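PDB 6HPG: outer envelope protein 64, mitochondrial from Arabidopsis thaliana, which probably serves as a chaperone receptor for Hsp90-dependent protein targeting to mitochondria, and is represented here by its tetratricopeptide-repeat (TPR) domain. Local coordinates for residues A[10-15]-A[26-31]; A[39-44]-A[71-76]; A[46-51]-A[77-82]. All coordinates share one frame; numbering follows the deposited sequence.

Contact 1: A[10-15]-A[26-31]; sequences KEKGNA and VNFYTE
Helices 10-15 and 26-31 run antiparallel at 166°, their axes only 7.7 Å apart at closest approach, and Gly-13 and Phe-28 bring their CA atoms to 4.8 Å. The glycine is what permits this closeness: a CB there would collide with Tyr-29 CE1. Instead, Gly-13 CA lies over one face of the Tyr-29 ring as a CH-pi contact, 3.9 Å from the centroid and offset toward the rim, while its backbone N meets Phe-28 CB at 3.4 Å. Phe-28 turns its ring to Lys-12, whose CB sits almost on the ring normal, 3.4 Å from the centroid; the chain then bends at chi2 and carries its charged end away from segment 26-31. The Tyr-29 ring, with CG anti to the carbonyl carbon (chi1 -67°), reaches across to segment 10-15. There the phenol OH donates to Asn-14 OD1, which lies in the ring plane at the edge. The modelled OH to OD1 separation of 2.4 Å is too short to be taken literally. The amide plane stands 65° from the ring. On the other branch, Asn-14 ND2 hydrogen-bonds the backbone of the bound peptide, and Tyr-29 itself packs against an apolar side chain of that peptide, so both residues belong to the peptide site. This close antiparallel pair, packed on a small residue, is the helical hairpin of a TPR motif, here TPR 1.

Contact 2: A[39-44]-A[71-76]; sequences NATYYC and KKNVKA
Cys-44 faces Asn-73 where the first helices of two consecutive TPR motifs, TPR 2 and TPR 3, come together near their N-terminal ends, and the join is built around the N-cap of helix 74-86. Asn-73 is that cap. Its CG stands anti to the backbone N (chi1 -169°), which swings OD1 over the start of the helix to accept from Ala-76 N at 2.9 Å. The donor comes in tilted 29° from the plane of the side-chain carbonyl, not within it, and the bond is moderately bent, with 146° at the hydrogen. Cys-44 sends SG into this same turn, the thiol being likewise anti to its own backbone N. SG lies 3.3 Å from Ala-76 N and 3.5 Å from Asn-73 OD1, so the sulfur sits close to both ends of the capping bond. It also packs against carbon, with Lys-75 CB at 3.7 Å and Ala-76 CB at 4.0 Å. An alanine in place of Asn-73 would probably leave Ala-76 N without its side-chain acceptor and open a gap beside the Cys-44 thiol. Beyond CG the Lys-75 chain is extended and leads away from segment 39-44, and NZ forms a salt bridge with an acidic side chain of the bound peptide as well as hydrogen bonds to the peptide backbone; Thr-41 packs on an acidic side chain of the same ligand. Ala-40 adds a looser contact and also packs on Ile-69 of helix 56-69. It is met by the amide nitrogen of Asn-73, where ND2 comes within 4.3 Å of Ala-40 CB.

Contact 3: A[46-51]-A[77-82]; sequences RAAAFL and YLRRGT
Arg-79 NH2 makes two hydrogen bonds to the backbone of the bound peptide, and the rest of the side chain is steadied against helix 46-51. Its NH1 makes a further, weak hydrogen bond to Cys-44 O, just before that segment. One face of the guanidinium rests on Ala-48: the methyl CB approaches NE to 3.4 Å and CZ to 3.6 Å, lying above the plane but offset toward its rim. Nothing polar passes between the two segments; the methyl simply backs the flat group while its N-H bonds look to other partners. The chain that delivers the guanidinium is straight from CG to NE (chi2 175°, chi3 -177°), and it slants past Leu-51, whose CD1 meets Arg-79 CG at 3.9 Å. Ala-47 CB touches CD of the same arginine at 4.4 Å, so three residues spaced along one helix face line the aliphatic stem and the head. One turn on, Leu-51 CD1 also reaches Thr-82 CB at 4.3 Å. Thr-82 turns its hydroxyl back into its own helix: OG1 donates to Leu-78 O at 2.8 Å, on the opposite face of that carbonyl from the backbone N of Thr-82. The segment axes run nearly parallel, 26° apart, and come no closer than 10.2 Å, a spacing bridged by the long arginine and leucine. Helices 40-52 and 74-86 thus stand side by side along the peptide-binding groove, with Ala-47 backed by Cys-63 of helix 56-69 and Thr-82 by Phe-97 of helix 90-103.

Overall arrangement
Contact 1 holds together the two antiparallel helices of a single repeat, whereas contacts 2 and 3 both join helix 40-52 to helix 74-86, one repeat to the next. Contact 3 lies about 3 Å from the chain centre and contact 2 about 7 Å, both buried; contact 1, about 14 Å out, is only partly buried. The chemistry follows: aromatic rings on a glycine within the repeat, a thiol at a helix cap at one end of the inter-repeat seam, and an alanine methyl against a guanidinium face farther along it. A probable hydrogen bond from Arg-46 NH1 to Thr-30 OG1 links contacts 1 and 3. All three contribute residues to the peptide site.

Contact 1: A[10-15]-A[26-31]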
# COMPACT_ATOMS: atom_id res chain seq x y z
N LYS A 10 -3.35 5.80 -13.48
CA LYS A 10 -2.47 5.74 -12.35
C LYS A 10 -1.87 7.09 -12.05
O LYS A 10 -1.94 7.56 -10.89
CB LYS A 10 -1.39 4.66 -12.50
CG LYS A 10 -0.54 4.53 -11.23
CD LYS A 10 0.88 4.13 -11.50
CE LYS A 10 1.65 5.29 -12.11
NZ LYS A 10 3.11 4.93 -12.16
N GLU A 11 -1.34 7.74 -13.07
CA GLU A 11 -0.69 9.04 -12.87
C GLU A 11 -1.68 10.11 -12.33
O GLU A 11 -1.30 10.91 -11.50
CB GLU A 11 0.04 9.50 -14.13
CG GLU A 11 1.18 8.52 -14.49
CD GLU A 11 1.80 8.72 -15.87
OE1 GLU A 11 1.34 9.60 -16.63
OE2 GLU A 11 2.77 8.00 -16.17
N LYS A 12 -2.94 10.04 -12.75
CA LYS A 12 -3.99 10.98 -12.29
C LYS A 12 -4.32 10.69 -10.83
O LYS A 12 -4.50 11.60 -10.00
CB LYS A 12 -5.26 10.83 -13.15
CG LYS A 12 -5.55 11.93 -14.18
CD LYS A 12 -4.62 12.02 -15.36
CE LYS A 12 -5.29 12.68 -16.56
NZ LYS A 12 -6.35 11.85 -17.24
N GLY A 13 -4.35 9.42 -10.50
CA GLY A 13 -4.46 8.99 -9.10
C GLY A 13 -3.35 9.57 -8.23
O GLY A 13 -3.62 10.02 -7.11
N ASN A 14 -2.12 9.51 -8.73
CA ASN A 14 -0.94 9.96 -7.97
C ASN A 14 -1.05 11.47 -7.75
O ASN A 14 -0.76 11.94 -6.68
CB ASN A 14 0.38 9.58 -8.66
CG ASN A 14 0.70 8.07 -8.57
OD1 ASN A 14 -0.02 7.26 -7.97
ND2 ASN A 14 1.78 7.70 -9.18
N ALA A 15 -1.53 12.21 -8.75
CA ALA A 15 -1.74 13.64 -8.58
C ALA A 15 -2.86 13.90 -7.56
O ALA A 15 -2.70 14.77 -6.70
CB ALA A 15 -2.03 14.32 -9.93
N VAL A 26 -8.60 7.10 -5.21
CA VAL A 26 -9.23 5.76 -5.21
C VAL A 26 -9.92 5.50 -6.56
O VAL A 26 -9.83 4.41 -7.09
CB VAL A 26 -10.28 5.60 -4.05
CG1 VAL A 26 -11.28 4.45 -4.28
CG2 VAL A 26 -9.61 5.43 -2.70
N ASN A 27 -10.67 6.48 -7.03
CA ASN A 27 -11.44 6.32 -8.24
C ASN A 27 -10.55 6.23 -9.49
O ASN A 27 -10.82 5.41 -10.36
CB ASN A 27 -12.48 7.43 -8.36
CG ASN A 27 -13.63 7.25 -7.37
OD1 ASN A 27 -13.97 6.13 -7.04
ND2 ASN A 27 -14.23 8.35 -6.92
N PHE A 28 -9.47 7.02 -9.53
CA PHE A 28 -8.50 6.91 -10.63
C PHE A 28 -7.81 5.55 -10.61
O PHE A 28 -7.65 4.93 -11.67
CB PHE A 28 -7.45 8.06 -10.63
CG PHE A 28 -7.95 9.35 -11.25
CD1 PHE A 28 -8.49 9.36 -12.53
CD2 PHE A 28 -7.85 10.56 -10.57
CE1 PHE A 28 -8.97 10.53 -13.10
CE2 PHE A 28 -8.34 11.73 -11.13
CZ PHE A 28 -8.90 11.71 -12.40
N TYR A 29 -7.47 5.06 -9.42
CA TYR A 29 -6.74 3.83 -9.26
C TYR A 29 -7.64 2.67 -9.56
O TYR A 29 -7.19 1.67 -10.14
CB TYR A 29 -6.13 3.73 -7.87
CG TYR A 29 -5.01 4.74 -7.52
CD1 TYR A 29 -3.99 5.07 -8.42
CD2 TYR A 29 -4.94 5.30 -6.26
CE1 TYR A 29 -2.96 5.93 -8.06
CE2 TYR A 29 -3.92 6.14 -5.91
CZ TYR A 29 -2.94 6.47 -6.82
OH TYR A 29 -1.91 7.33 -6.42
N THR A 30 -8.92 2.81 -9.24
CA THR A 30 -9.93 1.77 -9.59
C THR A 30 -10.04 1.57 -11.10
O THR A 30 -10.05 0.42 -11.65
CB THR A 30 -11.26 2.11 -8.90
OG1 THR A 30 -11.01 2.03 -7.50
CG2 THR A 30 -12.44 1.16 -9.28
N GLU A 31 -10.04 2.68 -11.79
CA GLU A 31 -10.08 2.66 -13.24
C GLU A 31 -8.78 2.12 -13.86
O GLU A 31 -8.86 1.40 -14.89
CB GLU A 31 -10.39 4.05 -13.77
CG GLU A 31 -10.50 4.16 -15.28
CD GLU A 31 -11.74 3.50 -15.86
OE1 GLU A 31 -11.95 3.58 -17.10
OE2 GLU A 31 -12.51 2.93 -15.10

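Contact 2: A[39-44]-A[71-76]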
# COMPACT_ATOMS: atom_id res chain seq x y z
N ASN A 39 -1.14 -5.17 -12.38
CA ASN A 39 -0.08 -4.25 -11.90
C ASN A 39 -0.14 -4.08 -10.40
O ASN A 39 -1.12 -3.53 -9.87
CB ASN A 39 -0.18 -2.89 -12.57
CG ASN A 39 1.06 -2.04 -12.34
OD1 ASN A 39 1.25 -1.46 -11.26
ND2 ASN A 39 1.94 -2.02 -13.31
N ALA A 40 0.90 -4.56 -9.72
CA ALA A 40 0.93 -4.54 -8.27
C ALA A 40 0.91 -3.13 -7.72
O ALA A 40 0.28 -2.88 -6.69
CB ALA A 40 2.14 -5.28 -7.75
N THR A 41 1.66 -2.22 -8.37
CA THR A 41 1.74 -0.80 -7.96
C THR A 41 0.35 -0.10 -7.98
O THR A 41 0.04 0.75 -7.14
CB THR A 41 2.79 -0.11 -8.86
OG1 THR A 41 4.01 -0.82 -8.71
CG2 THR A 41 3.02 1.34 -8.48
N TYR A 42 -0.54 -0.49 -8.90
CA TYR A 42 -1.86 0.17 -8.97
C TYR A 42 -2.68 -0.13 -7.73
O TYR A 42 -3.24 0.78 -7.12
CB TYR A 42 -2.67 -0.31 -10.19
CG TYR A 42 -2.18 0.04 -11.57
CD1 TYR A 42 -0.93 0.60 -11.79
CD2 TYR A 42 -2.96 -0.30 -12.68
CE1 TYR A 42 -0.52 0.88 -13.05
CE2 TYR A 42 -2.56 0.00 -13.95
CZ TYR A 42 -1.33 0.55 -14.15
OH TYR A 42 -0.90 0.82 -15.42
N TYR A 43 -2.69 -1.42 -7.36
CA TYR A 43 -3.26 -1.88 -6.09
C TYR A 43 -2.58 -1.29 -4.81
O TYR A 43 -3.27 -0.90 -3.86
CB TYR A 43 -3.25 -3.43 -6.02
CG TYR A 43 -4.36 -4.15 -6.83
CD1 TYR A 43 -5.60 -4.36 -6.28
CD2 TYR A 43 -4.12 -4.65 -8.10
CE1 TYR A 43 -6.63 -5.04 -6.98
CE2 TYR A 43 -5.13 -5.34 -8.83
CZ TYR A 43 -6.38 -5.52 -8.25
OH TYR A 43 -7.38 -6.16 -8.93
N CYS A 44 -1.26 -1.26 -4.80
CA CYS A 44 -0.52 -0.73 -3.66
C CYS A 44 -0.79 0.73 -3.44
O CYS A 44 -0.91 1.19 -2.30
CB CYS A 44 0.97 -0.91 -3.85
SG CYS A 44 1.78 -1.10 -2.24
N LYS A 71 5.25 -10.54 -5.07
CA LYS A 71 5.72 -10.84 -3.72
C LYS A 71 6.73 -9.89 -3.17
O LYS A 71 6.82 -9.77 -1.96
CB LYS A 71 6.35 -12.25 -3.68
CG LYS A 71 5.36 -13.33 -3.26
CD LYS A 71 6.03 -14.65 -2.90
CE LYS A 71 5.22 -15.41 -1.86
NZ LYS A 71 5.82 -16.73 -1.53
N LYS A 72 7.54 -9.26 -4.03
CA LYS A 72 8.63 -8.41 -3.57
C LYS A 72 8.23 -6.93 -3.41
O LYS A 72 9.07 -6.12 -3.17
CB LYS A 72 9.83 -8.59 -4.49
CG LYS A 72 10.39 -10.01 -4.42
CD LYS A 72 11.48 -10.23 -5.45
CE LYS A 72 12.23 -11.53 -5.18
NZ LYS A 72 13.10 -11.91 -6.32
N ASN A 73 6.95 -6.58 -3.55
CA ASN A 73 6.50 -5.22 -3.35
C ASN A 73 6.59 -4.75 -1.89
O ASN A 73 5.71 -5.05 -1.08
CB ASN A 73 5.05 -5.03 -3.81
CG ASN A 73 4.68 -3.57 -3.84
OD1 ASN A 73 4.66 -2.92 -2.79
ND2 ASN A 73 4.53 -3.02 -5.04
N VAL A 74 7.59 -3.93 -1.59
CA VAL A 74 7.89 -3.57 -0.22
C VAL A 74 6.74 -2.82 0.43
O VAL A 74 6.38 -3.09 1.58
CB VAL A 74 9.14 -2.67 -0.11
CG1 VAL A 74 9.38 -2.25 1.35
CG2 VAL A 74 10.36 -3.39 -0.66
N LYS A 75 6.22 -1.85 -0.28
CA LYS A 75 5.14 -1.02 0.21
C LYS A 75 3.85 -1.77 0.53
O LYS A 75 3.14 -1.37 1.43
CB LYS A 75 4.92 0.19 -0.72
CG LYS A 75 6.06 1.19 -0.65
CD LYS A 75 5.71 2.55 -1.24
CE LYS A 75 6.94 3.39 -1.58
NZ LYS A 75 6.63 4.74 -2.17
N ALA A 76 3.59 -2.89 -0.14
CA ALA A 76 2.45 -3.74 0.19
C ALA A 76 2.50 -4.30 1.62
O ALA A 76 1.48 -4.37 2.32
CB ALA A 76 2.30 -4.85 -0.87

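Contact 3: A[46-51]-A[77-82]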
# COMPACT_ATOMS: atom_id res chain seq x y z
N ARG A 46 -3.57 2.19 -4.43
CA ARG A 46 -4.93 2.35 -3.96
C ARG A 46 -5.03 2.05 -2.48
O ARG A 46 -5.80 2.71 -1.77
CB ARG A 46 -5.91 1.49 -4.74
CG ARG A 46 -7.33 1.99 -4.54
CD ARG A 46 -8.33 1.32 -5.45
NE ARG A 46 -8.34 -0.12 -5.27
CZ ARG A 46 -9.18 -0.95 -5.92
NH1 ARG A 46 -10.13 -0.48 -6.76
NH2 ARG A 46 -9.09 -2.24 -5.72
N ALA A 47 -4.30 1.02 -2.00
CA ALA A 47 -4.18 0.83 -0.56
C ALA A 47 -3.81 2.10 0.19
O ALA A 47 -4.39 2.39 1.25
CB ALA A 47 -3.17 -0.23 -0.22
N ALA A 48 -2.80 2.79 -0.30
CA ALA A 48 -2.37 4.05 0.34
C ALA A 48 -3.53 5.03 0.41
O ALA A 48 -3.75 5.65 1.42
CB ALA A 48 -1.23 4.67 -0.45
N ALA A 49 -4.27 5.22 -0.69
CA ALA A 49 -5.45 6.13 -0.64
C ALA A 49 -6.49 5.66 0.39
O ALA A 49 -7.02 6.48 1.16
CB ALA A 49 -6.10 6.30 -2.00
N PHE A 50 -6.69 4.33 0.50
CA PHE A 50 -7.62 3.77 1.48
C PHE A 50 -7.20 3.96 2.94
O PHE A 50 -8.03 4.25 3.80
CB PHE A 50 -7.89 2.28 1.22
CG PHE A 50 -8.92 1.98 0.14
CD1 PHE A 50 -10.12 2.70 0.03
CD2 PHE A 50 -8.70 0.92 -0.74
CE1 PHE A 50 -11.05 2.37 -0.94
CE2 PHE A 50 -9.63 0.61 -1.74
CZ PHE A 50 -10.80 1.32 -1.83
N LEU A 51 -5.91 3.76 3.21
CA LEU A 51 -5.37 4.06 4.52
C LEU A 51 -5.72 5.48 4.99
O LEU A 51 -6.09 5.72 6.12
CB LEU A 51 -3.86 3.93 4.48
CG LEU A 51 -3.31 2.51 4.53
CD1 LEU A 51 -1.80 2.54 4.67
CD2 LEU A 51 -3.91 1.74 5.67
N TYR A 77 3.71 -4.68 2.06
CA TYR A 77 3.93 -5.14 3.41
C TYR A 77 3.83 -4.01 4.46
O TYR A 77 3.16 -4.16 5.51
CB TYR A 77 5.26 -5.93 3.50
CG TYR A 77 5.23 -7.13 2.63
CD1 TYR A 77 4.50 -8.29 2.97
CD2 TYR A 77 5.86 -7.11 1.42
CE1 TYR A 77 4.41 -9.37 2.10
CE2 TYR A 77 5.78 -8.19 0.55
CZ TYR A 77 5.06 -9.32 0.89
OH TYR A 77 5.03 -10.36 -0.01
N LEU A 78 4.50 -2.89 4.18
CA LEU A 78 4.44 -1.68 5.04
C LEU A 78 3.01 -1.22 5.27
O LEU A 78 2.61 -0.98 6.40
CB LEU A 78 5.21 -0.55 4.40
CG LEU A 78 6.74 -0.78 4.27
CD1 LEU A 78 7.41 0.46 3.72
CD2 LEU A 78 7.36 -1.11 5.60
N ARG A 79 2.26 -1.10 4.17
CA ARG A 79 0.84 -0.69 4.20
C ARG A 79 -0.14 -1.71 4.82
O ARG A 79 -1.01 -1.30 5.62
CB ARG A 79 0.36 -0.26 2.81
CG ARG A 79 1.00 1.08 2.36
CD ARG A 79 0.65 1.51 0.94
NE ARG A 79 1.37 2.73 0.67
CZ ARG A 79 1.96 3.06 -0.46
NH1 ARG A 79 1.89 2.29 -1.54
NH2 ARG A 79 2.62 4.19 -0.50
N ARG A 80 -0.00 -3.00 4.49
CA ARG A 80 -0.84 -4.00 5.15
C ARG A 80 -0.52 -4.04 6.65
O ARG A 80 -1.44 -4.12 7.49
CB ARG A 80 -0.68 -5.39 4.54
CG ARG A 80 -1.88 -6.27 4.86
CD ARG A 80 -1.93 -7.59 4.14
NE ARG A 80 -0.84 -8.47 4.55
CZ ARG A 80 -0.63 -9.68 4.02
NH1 ARG A 80 0.38 -10.41 4.45
NH2 ARG A 80 -1.45 -10.17 3.09
N GLY A 81 0.77 -3.94 6.96
CA GLY A 81 1.25 -3.77 8.33
C GLY A 81 0.59 -2.64 9.09
O GLY A 81 0.17 -2.83 10.24
N THR A 82 0.52 -1.48 8.45
CA THR A 82 -0.10 -0.30 9.05
C THR A 82 -1.58 -0.51 9.31
O THR A 82 -2.07 -0.07 10.34
CB THR A 82 0.13 0.96 8.19
OG1 THR A 82 1.52 1.09 7.93
CG2 THR A 82 -0.38 2.22 8.87